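PDB 7MIQ: glutathione S-transferase from Vibrio parahaemolyticus, which probably catalyses the conjugation of glutathione to electrophilic substrates, as a Gtt2-class member of the glutathione transferase family. Local coordinates for residues Thr9-Arg14 / Lys51-Glu56; Leu3-Met8 / Val26-Leu31. One frame throughout, in Å; residues are numbered along the deposited sequence.

Contact 1 of 2, residues Thr9-Arg14 / Lys51-Glu56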
ATOM      1  N   THR A   9     -14.832 -12.750   5.250  0.56 19.77           N
ATOM      2  CA  THR A   9     -13.436 -12.444   5.489  0.56 19.19           C
ATOM      3  C   THR A   9     -13.215 -10.961   5.223  0.56 18.10           C
ATOM      4  O   THR A   9     -13.857 -10.382   4.333  0.56 18.88           O
ATOM      5  CB  THR A   9     -12.498 -13.301   4.622  0.56 20.70           C
ATOM      6  OG1 THR A   9     -11.152 -13.179   5.099  0.56 25.57           O
ATOM      7  CG2 THR A   9     -12.549 -12.880   3.175  0.56 15.27           C
ATOM      8  N   PRO A  10     -12.347 -10.317   6.006  1.00 19.69           N
ATOM      9  CA  PRO A  10     -12.198  -8.854   5.890  1.00 17.40           C
ATOM     10  C   PRO A  10     -11.778  -8.366   4.514  1.00 17.60           C
ATOM     11  O   PRO A  10     -12.300  -7.345   4.049  1.00 16.95           O
ATOM     12  CB  PRO A  10     -11.134  -8.533   6.950  1.00 17.77           C
ATOM     13  CG  PRO A  10     -11.265  -9.633   7.954  1.00 22.73           C
ATOM     14  CD  PRO A  10     -11.598 -10.861   7.153  1.00 21.38           C
ATOM     15  N   SER A  11     -10.852  -9.065   3.848  1.00 14.64           N
ATOM     16  CA  SER A  11     -10.366  -8.600   2.552  1.00 18.62           C
ATOM     17  C   SER A  11     -11.493  -8.544   1.527  1.00 15.24           C
ATOM     18  O   SER A  11     -11.556  -7.618   0.708  1.00 16.05           O
ATOM     19  CB  SER A  11      -9.233  -9.503   2.062  1.00 23.42           C
ATOM     20  OG  SER A  11      -9.672 -10.849   1.946  1.00 26.62           O
ATOM     21  N   CYS A  12     -12.398  -9.524   1.560  1.00 16.83           N
ATOM     22  CA  CYS A  12     -13.525  -9.518   0.633  1.00 16.29           C
ATOM     23  C   CYS A  12     -14.583  -8.500   1.041  1.00 15.82           C
ATOM     24  O   CYS A  12     -15.214  -7.879   0.177  1.00 14.06           O
ATOM     25  CB  CYS A  12     -14.131 -10.921   0.535  1.00 16.27           C
ATOM     26  SG  CYS A  12     -12.992 -12.152  -0.151  1.00 18.20           S
ATOM     27  N   LYS A  13     -14.791  -8.310   2.348  1.00 13.14           N
ATOM     28  CA  LYS A  13     -15.736  -7.293   2.804  1.00 14.68           C
ATOM     29  C   LYS A  13     -15.288  -5.888   2.415  1.00 17.54           C
ATOM     30  O   LYS A  13     -16.125  -4.994   2.257  1.00 16.91           O
ATOM     31  CB  LYS A  13     -15.924  -7.379   4.321  1.00 16.84           C
ATOM     32  CG  LYS A  13     -16.770  -8.560   4.790  1.00 18.25           C
ATOM     33  CD  LYS A  13     -18.169  -8.517   4.193  1.00 19.72           C
ATOM     34  CE  LYS A  13     -19.040  -9.628   4.758  1.00 26.77           C
ATOM     35  NZ  LYS A  13     -20.431  -9.575   4.233  1.00 28.99           N
ATOM     36  N   ARG A  14     -13.978  -5.664   2.279  1.00 15.83           N
ATOM     37  CA  ARG A  14     -13.511  -4.365   1.804  1.00 13.06           C
ATOM     38  C   ARG A  14     -14.095  -4.049   0.434  1.00 15.36           C
ATOM     39  O   ARG A  14     -14.505  -2.912   0.169  1.00 16.36           O
ATOM     40  CB  ARG A  14     -11.983  -4.331   1.756  1.00 15.23           C
ATOM     41  CG  ARG A  14     -11.312  -4.329   3.125  1.00 15.46           C
ATOM     42  CD  ARG A  14      -9.799  -4.399   2.988  1.00 18.84           C
ATOM     43  NE  ARG A  14      -9.215  -3.112   2.626  1.00 15.14           N
ATOM     44  CZ  ARG A  14      -7.918  -2.908   2.440  1.00 17.53           C
ATOM     45  NH1 ARG A  14      -7.042  -3.896   2.537  1.00 19.24           N
ATOM     46  NH2 ARG A  14      -7.489  -1.684   2.149  1.00 16.59           N
ATOM     47  N   LYS A  51      -4.586 -14.935  -3.434  1.00 32.77           N
ATOM     48  CA  LYS A  51      -5.604 -14.764  -2.411  1.00 35.18           C
ATOM     49  C   LYS A  51      -6.899 -14.248  -3.024  1.00 31.13           C
ATOM     50  O   LYS A  51      -6.927 -13.751  -4.153  1.00 29.21           O
ATOM     51  CB  LYS A  51      -5.132 -13.807  -1.304  1.00 37.71           C
ATOM     52  CG  LYS A  51      -4.011 -14.362  -0.436  1.00 37.39           C
ATOM     53  CD  LYS A  51      -3.575 -13.361   0.619  1.00 54.39           C
ATOM     54  CE  LYS A  51      -2.434 -13.909   1.463  1.00 63.45           C
ATOM     55  NZ  LYS A  51      -1.249 -14.266   0.636  1.00 57.99           N
ATOM     56  N   VAL A  52      -7.978 -14.392  -2.259  1.00 24.06           N
ATOM     57  CA  VAL A  52      -9.255 -13.743  -2.547  1.00 21.84           C
ATOM     58  C   VAL A  52      -9.246 -12.404  -1.820  1.00 22.83           C
ATOM     59  O   VAL A  52      -8.553 -12.266  -0.800  1.00 22.55           O
ATOM     60  CB  VAL A  52     -10.449 -14.612  -2.112  1.00 25.23           C
ATOM     61  CG1 VAL A  52     -10.483 -15.909  -2.898  1.00 31.12           C
ATOM     62  CG2 VAL A  52     -10.395 -14.887  -0.614  1.00 23.77           C
ATOM     63  N   PRO A  53     -10.000 -11.395  -2.281  1.00 18.96           N
ATOM     64  CA  PRO A  53     -10.920 -11.415  -3.427  1.00 20.40           C
ATOM     65  C   PRO A  53     -10.221 -11.387  -4.783  1.00 14.58           C
ATOM     66  O   PRO A  53      -9.076 -10.945  -4.895  1.00 14.30           O
ATOM     67  CB  PRO A  53     -11.744 -10.142  -3.232  1.00 19.18           C
ATOM     68  CG  PRO A  53     -10.812  -9.217  -2.531  1.00 19.63           C
ATOM     69  CD  PRO A  53     -10.008 -10.088  -1.599  1.00 15.41           C
ATOM     70  N   LEU A  54     -10.929 -11.858  -5.806  1.00 13.93           N
ATOM     71  CA  LEU A  54     -10.411 -11.892  -7.169  1.00 15.31           C
ATOM     72  C   LEU A  54     -11.523 -11.453  -8.106  1.00 16.65           C
ATOM     73  O   LEU A  54     -12.605 -12.047  -8.103  1.00 17.82           O
ATOM     74  CB  LEU A  54      -9.912 -13.293  -7.540  1.00 17.55           C
ATOM     75  CG  LEU A  54      -9.260 -13.454  -8.918  1.00 20.57           C
ATOM     76  CD1 LEU A  54      -8.018 -12.577  -9.035  1.00 20.05           C
ATOM     77  CD2 LEU A  54      -8.913 -14.919  -9.181  1.00 23.54           C
ATOM     78  N   LEU A  55     -11.261 -10.415  -8.895  1.00 13.77           N
ATOM     79  CA  LEU A  55     -12.223  -9.908  -9.866  1.00 13.71           C
ATOM     80  C   LEU A  55     -11.874 -10.443 -11.248  1.00 17.57           C
ATOM     81  O   LEU A  55     -10.716 -10.370 -11.671  1.00 19.84           O
ATOM     82  CB  LEU A  55     -12.229  -8.380  -9.888  1.00 14.09           C
ATOM     83  CG  LEU A  55     -13.226  -7.761 -10.868  1.00 14.80           C
ATOM     84  CD1 LEU A  55     -14.653  -7.992 -10.381  1.00 14.82           C
ATOM     85  CD2 LEU A  55     -12.942  -6.283 -11.053  1.00 17.02           C
ATOM     86  N   GLU A  56     -12.871 -10.979 -11.948  1.00 17.33           N
ATOM     87  CA  GLU A  56     -12.683 -11.523 -13.288  1.00 15.33           C
ATOM     88  C   GLU A  56     -13.530 -10.717 -14.260  1.00 18.23           C
ATOM     89  O   GLU A  56     -14.756 -10.664 -14.120  1.00 19.05           O
ATOM     90  CB  GLU A  56     -13.054 -13.007 -13.338  1.00 20.89           C
ATOM     91  CG  GLU A  56     -12.684 -13.697 -14.643  1.00 23.61           C
ATOM     92  CD  GLU A  56     -13.078 -15.164 -14.658  1.00 35.21           C
ATOM     93  OE1 GLU A  56     -14.237 -15.477 -14.308  1.00 37.82           O
ATOM     94  OE2 GLU A  56     -12.226 -16.004 -15.013  1.00 38.52           O
TER
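S11 carries OG between its backbone N and carbonyl carbon (chi1 59°), and C12 carries SG anti to its own carbonyl carbon (chi1 -64°); with these torsions the two neighbouring side chains of the first helical turn meet the loop at V52 and P53. The hydroxyl of S11 donates a rather long hydrogen bond from OG to V52 O, 3.3 Å, approaching from above the carbonyl plane, 37° out of it. OG of S11 also lies 3.6 Å from CD of P53, while CG of P53 sits 3.7 Å from O of S11, so CD and CG of P53 meet the hydroxyl and the carbonyl oxygen of S11. C12 SG fits over the V52-P53 linkage: it is 3.7 Å from N of P53, and its apolar neighbours are CG2 of V52 at 3.8 Å and CB of P53 at 3.9 Å. The peptide bond before P53 is cis. A cis-proline just before a strand, facing the N-terminus of the first helix, is a hallmark of the thioredoxin fold; in related glutathione transferases the cis-proline loop lines the glutathione site, and it probably does so here. P53 also packs on L3 of strand 2-5 and on I69 of helix 66-76, while the backbone of V52 is hydrogen-bonded to that of N38, a residue that S11 also touches.

Contact 2 of 2, residues Leu3-Met8 / Val26-Leu31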
ATOM      1  N   LEU A   3     -16.922 -11.760  -9.183  1.00 17.39           N
ATOM      2  CA  LEU A   3     -16.108 -11.509  -7.996  1.00 18.88           C
ATOM      3  C   LEU A   3     -16.018 -12.797  -7.186  1.00 18.19           C
ATOM      4  O   LEU A   3     -17.025 -13.266  -6.641  1.00 17.39           O
ATOM      5  CB  LEU A   3     -16.702 -10.377  -7.160  1.00 16.54           C
ATOM      6  CG  LEU A   3     -15.974 -10.009  -5.866  1.00 19.80           C
ATOM      7  CD1 LEU A   3     -14.549  -9.559  -6.160  1.00 19.27           C
ATOM      8  CD2 LEU A   3     -16.746  -8.929  -5.113  1.00 19.99           C
ATOM      9  N   TYR A   4     -14.815 -13.364  -7.108  1.00 19.89           N
ATOM     10  CA  TYR A   4     -14.563 -14.576  -6.337  1.00 19.04           C
ATOM     11  C   TYR A   4     -14.205 -14.206  -4.903  1.00 20.21           C
ATOM     12  O   TYR A   4     -13.308 -13.389  -4.671  1.00 16.98           O
ATOM     13  CB  TYR A   4     -13.432 -15.393  -6.966  1.00 22.43           C
ATOM     14  CG  TYR A   4     -13.741 -15.907  -8.355  1.00 23.61           C
ATOM     15  CD1 TYR A   4     -13.499 -15.125  -9.478  1.00 23.03           C
ATOM     16  CD2 TYR A   4     -14.272 -17.180  -8.543  1.00 25.04           C
ATOM     17  CE1 TYR A   4     -13.782 -15.596 -10.750  1.00 27.91           C
ATOM     18  CE2 TYR A   4     -14.556 -17.657  -9.810  1.00 24.08           C
ATOM     19  CZ  TYR A   4     -14.308 -16.861 -10.908  1.00 31.55           C
ATOM     20  OH  TYR A   4     -14.590 -17.335 -12.171  1.00 38.77           O
ATOM     21  N   GLU A   5     -14.893 -14.821  -3.946  1.00 20.22           N
ATOM     22  CA  GLU A   5     -14.764 -14.413  -2.555  1.00 21.11           C
ATOM     23  C   GLU A   5     -15.098 -15.594  -1.660  1.00 21.92           C
ATOM     24  O   GLU A   5     -15.735 -16.560  -2.092  1.00 18.09           O
ATOM     25  CB  GLU A   5     -15.689 -13.231  -2.241  1.00 17.34           C
ATOM     26  CG  GLU A   5     -17.165 -13.558  -2.465  1.00 21.38           C
ATOM     27  CD  GLU A   5     -18.091 -12.399  -2.159  1.00 21.01           C
ATOM     28  OE1 GLU A   5     -17.596 -11.297  -1.840  1.00 23.28           O
ATOM     29  OE2 GLU A   5     -19.322 -12.596  -2.233  1.00 24.59           O
ATOM     30  N   THR A   6     -14.652 -15.508  -0.409  1.00 17.69           N
ATOM     31  CA  THR A   6     -15.138 -16.393   0.640  1.00 18.74           C
ATOM     32  C   THR A   6     -16.195 -15.662   1.465  1.00 20.72           C
ATOM     33  O   THR A   6     -16.367 -14.445   1.367  1.00 20.72           O
ATOM     34  CB  THR A   6     -13.991 -16.904   1.523  1.00 18.06           C
ATOM     35  OG1 THR A   6     -13.282 -15.804   2.098  1.00 21.48           O
ATOM     36  CG2 THR A   6     -13.023 -17.750   0.705  1.00 21.92           C
ATOM     37  N   ALA A   7     -16.908 -16.432   2.292  1.00 17.31           N
ATOM     38  CA  ALA A   7     -18.194 -15.976   2.813  1.00 20.73           C
ATOM     39  C   ALA A   7     -18.048 -14.791   3.761  1.00 21.52           C
ATOM     40  O   ALA A   7     -18.859 -13.856   3.717  1.00 25.80           O
ATOM     41  CB  ALA A   7     -18.912 -17.129   3.513  1.00 17.64           C
ATOM     42  N   MET A   8     -17.039 -14.811   4.635  1.00 18.75           N
ATOM     43  CA  MET A   8     -16.965 -13.818   5.710  1.00 21.63           C
ATOM     44  C   MET A   8     -15.486 -13.601   6.040  1.00 26.19           C
ATOM     45  O   MET A   8     -14.938 -14.199   6.970  1.00 22.87           O
ATOM     46  CB  MET A   8     -17.758 -14.268   6.935  1.00 24.21           C
ATOM     47  CG  MET A   8     -17.773 -13.288   8.103  1.00 22.11           C
ATOM     48  SD  MET A   8     -18.554 -11.709   7.718  1.00 27.34           S
ATOM     49  CE  MET A   8     -20.266 -12.191   7.544  1.00 26.20           C
ATOM     50  N   VAL A  26     -22.213  -6.993  -8.991  0.89 27.05           N
ATOM     51  CA  VAL A  26     -21.318  -7.936  -9.657  0.89 27.85           C
ATOM     52  C   VAL A  26     -21.672  -9.346  -9.202  0.89 26.68           C
ATOM     53  O   VAL A  26     -21.907  -9.578  -8.012  0.89 28.48           O
ATOM     54  CB  VAL A  26     -19.835  -7.629  -9.348  0.89 23.57           C
ATOM     55  CG1 VAL A  26     -18.927  -8.688  -9.956  0.89 25.31           C
ATOM     56  CG2 VAL A  26     -19.453  -6.245  -9.850  0.89 23.86           C
ATOM     57  N   GLU A  27     -21.701 -10.290 -10.147  1.00 28.10           N
ATOM     58  CA  GLU A  27     -21.994 -11.674  -9.801  1.00 24.70           C
ATOM     59  C   GLU A  27     -20.907 -12.219  -8.883  1.00 20.53           C
ATOM     60  O   GLU A  27     -19.713 -12.057  -9.150  1.00 24.31           O
ATOM     61  CB  GLU A  27     -22.100 -12.537 -11.056  1.00 24.50           C
ATOM     62  CG  GLU A  27     -22.260 -14.022 -10.749  1.00 40.72           C
ATOM     63  CD  GLU A  27     -22.314 -14.888 -11.994  1.00 50.48           C
ATOM     64  OE1 GLU A  27     -22.722 -14.381 -13.059  1.00 51.66           O
ATOM     65  OE2 GLU A  27     -21.947 -16.079 -11.907  1.00 47.38           O
ATOM     66  N   ARG A  28     -21.322 -12.852  -7.796  1.00 20.43           N
ATOM     67  CA  ARG A  28     -20.399 -13.414  -6.821  1.00 19.10           C
ATOM     68  C   ARG A  28     -20.245 -14.909  -7.052  1.00 15.87           C
ATOM     69  O   ARG A  28     -21.212 -15.599  -7.385  1.00 24.15           O
ATOM     70  CB  ARG A  28     -20.889 -13.167  -5.395  1.00 25.24           C
ATOM     71  CG  ARG A  28     -21.377 -11.754  -5.139  1.00 28.63           C
ATOM     72  CD  ARG A  28     -20.264 -10.743  -5.324  1.00 28.35           C
ATOM     73  NE  ARG A  28     -20.706  -9.397  -4.983  1.00 33.77           N
ATOM     74  CZ  ARG A  28     -20.531  -8.831  -3.798  1.00 31.91           C
ATOM     75  NH1 ARG A  28     -19.910  -9.462  -2.816  1.00 28.57           N
ATOM     76  NH2 ARG A  28     -20.987  -7.600  -3.592  1.00 38.89           N
ATOM     77  N   VAL A  29     -19.026 -15.403  -6.875  1.00 19.88           N
ATOM     78  CA  VAL A  29     -18.738 -16.832  -6.904  1.00 18.00           C
ATOM     79  C   VAL A  29     -18.107 -17.196  -5.569  1.00 21.98           C
ATOM     80  O   VAL A  29     -17.039 -16.679  -5.222  1.00 21.05           O
ATOM     81  CB  VAL A  29     -17.809 -17.210  -8.067  1.00 17.52           C
ATOM     82  CG1 VAL A  29     -17.512 -18.700  -8.040  1.00 21.44           C
ATOM     83  CG2 VAL A  29     -18.417 -16.793  -9.403  1.00 19.19           C
ATOM     84  N   ALA A  30     -18.763 -18.078  -4.821  1.00 16.90           N
ATOM     85  CA  ALA A  30     -18.240 -18.508  -3.532  1.00 20.09           C
ATOM     86  C   ALA A  30     -17.113 -19.515  -3.719  1.00 17.62           C
ATOM     87  O   ALA A  30     -17.193 -20.406  -4.570  1.00 20.29           O
ATOM     88  CB  ALA A  30     -19.351 -19.119  -2.675  1.00 18.56           C
ATOM     89  N   LEU A  31     -16.058 -19.364  -2.918  1.00 16.66           N
ATOM     90  CA  LEU A  31     -14.952 -20.308  -2.856  1.00 17.75           C
ATOM     91  C   LEU A  31     -14.829 -20.862  -1.442  1.00 20.83           C
ATOM     92  O   LEU A  31     -15.326 -20.271  -0.480  1.00 20.70           O
ATOM     93  CB  LEU A  31     -13.621 -19.654  -3.252  1.00 22.88           C
ATOM     94  CG  LEU A  31     -13.507 -18.971  -4.614  1.00 26.52           C
ATOM     95  CD1 LEU A  31     -12.090 -18.474  -4.831  1.00 25.33           C
ATOM     96  CD2 LEU A  31     -13.906 -19.928  -5.711  1.00 24.22           C
TER
HETATM   97  O   HOH W   1     -16.312 -19.463   1.940  1.00 19.91           O
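The guanidinium of R28 has CD2 of L3 over one face, 3.7 Å above the plane and offset toward the rim, while the carboxylate carbon of E5 and the carbonyl oxygen of V26 lie at its edge. NH1 of R28 forms a salt bridge with E5 through two weak hydrogen bonds, 3.1 Å to OE1 and 3.2 Å to OE2 of E5. The two planes are turned 66° apart; S16 of the connecting helix is a second partner of NH1. The bend of the arginine at chi2 (-62°) brings CD of R28 alongside CD2 of L3. On the opposite face of the sheet, with V29, the ring of Y4 meets L31 CD2 at its edge, 4.0 Å from CD2 of Y4, and V29 CB comes obliquely to that same ring atom at 3.6 Å. The hydroxyl of Y4 hydrogen-bonds E56. Four backbone bonds join the two segments, from L3 N to E27 O (2.8 Å), V29 N to L3 O, E5 N to V29 O and L31 N to E5 O. A water then links A7 N and L31 O. The axes of strands 3-5 and 27-30 run parallel, 32° apart, the pairing of the beta-alpha-beta unit that opens the thioredoxin-like domain.

In the fold
Contact 1 is small and buried, a helix start set against a cis-proline loop, with one long side-chain hydrogen bond and sulfur and ring contacts. Contact 2 is larger and partly exposed: it pairs an outermost strand of the sheet with its neighbour through regular backbone bonds, an ion pair and apolar side chains on both faces. Helix 10-22, whose first turn serves contact 1, is the crossover between the two strands of contact 2. The contacts adjoin through strands 2-5 and 54-56, where Y4 N probably bonds L54 O, and through packing of C12 SG on E5 CB and of V52 CG1 on L31 CD1.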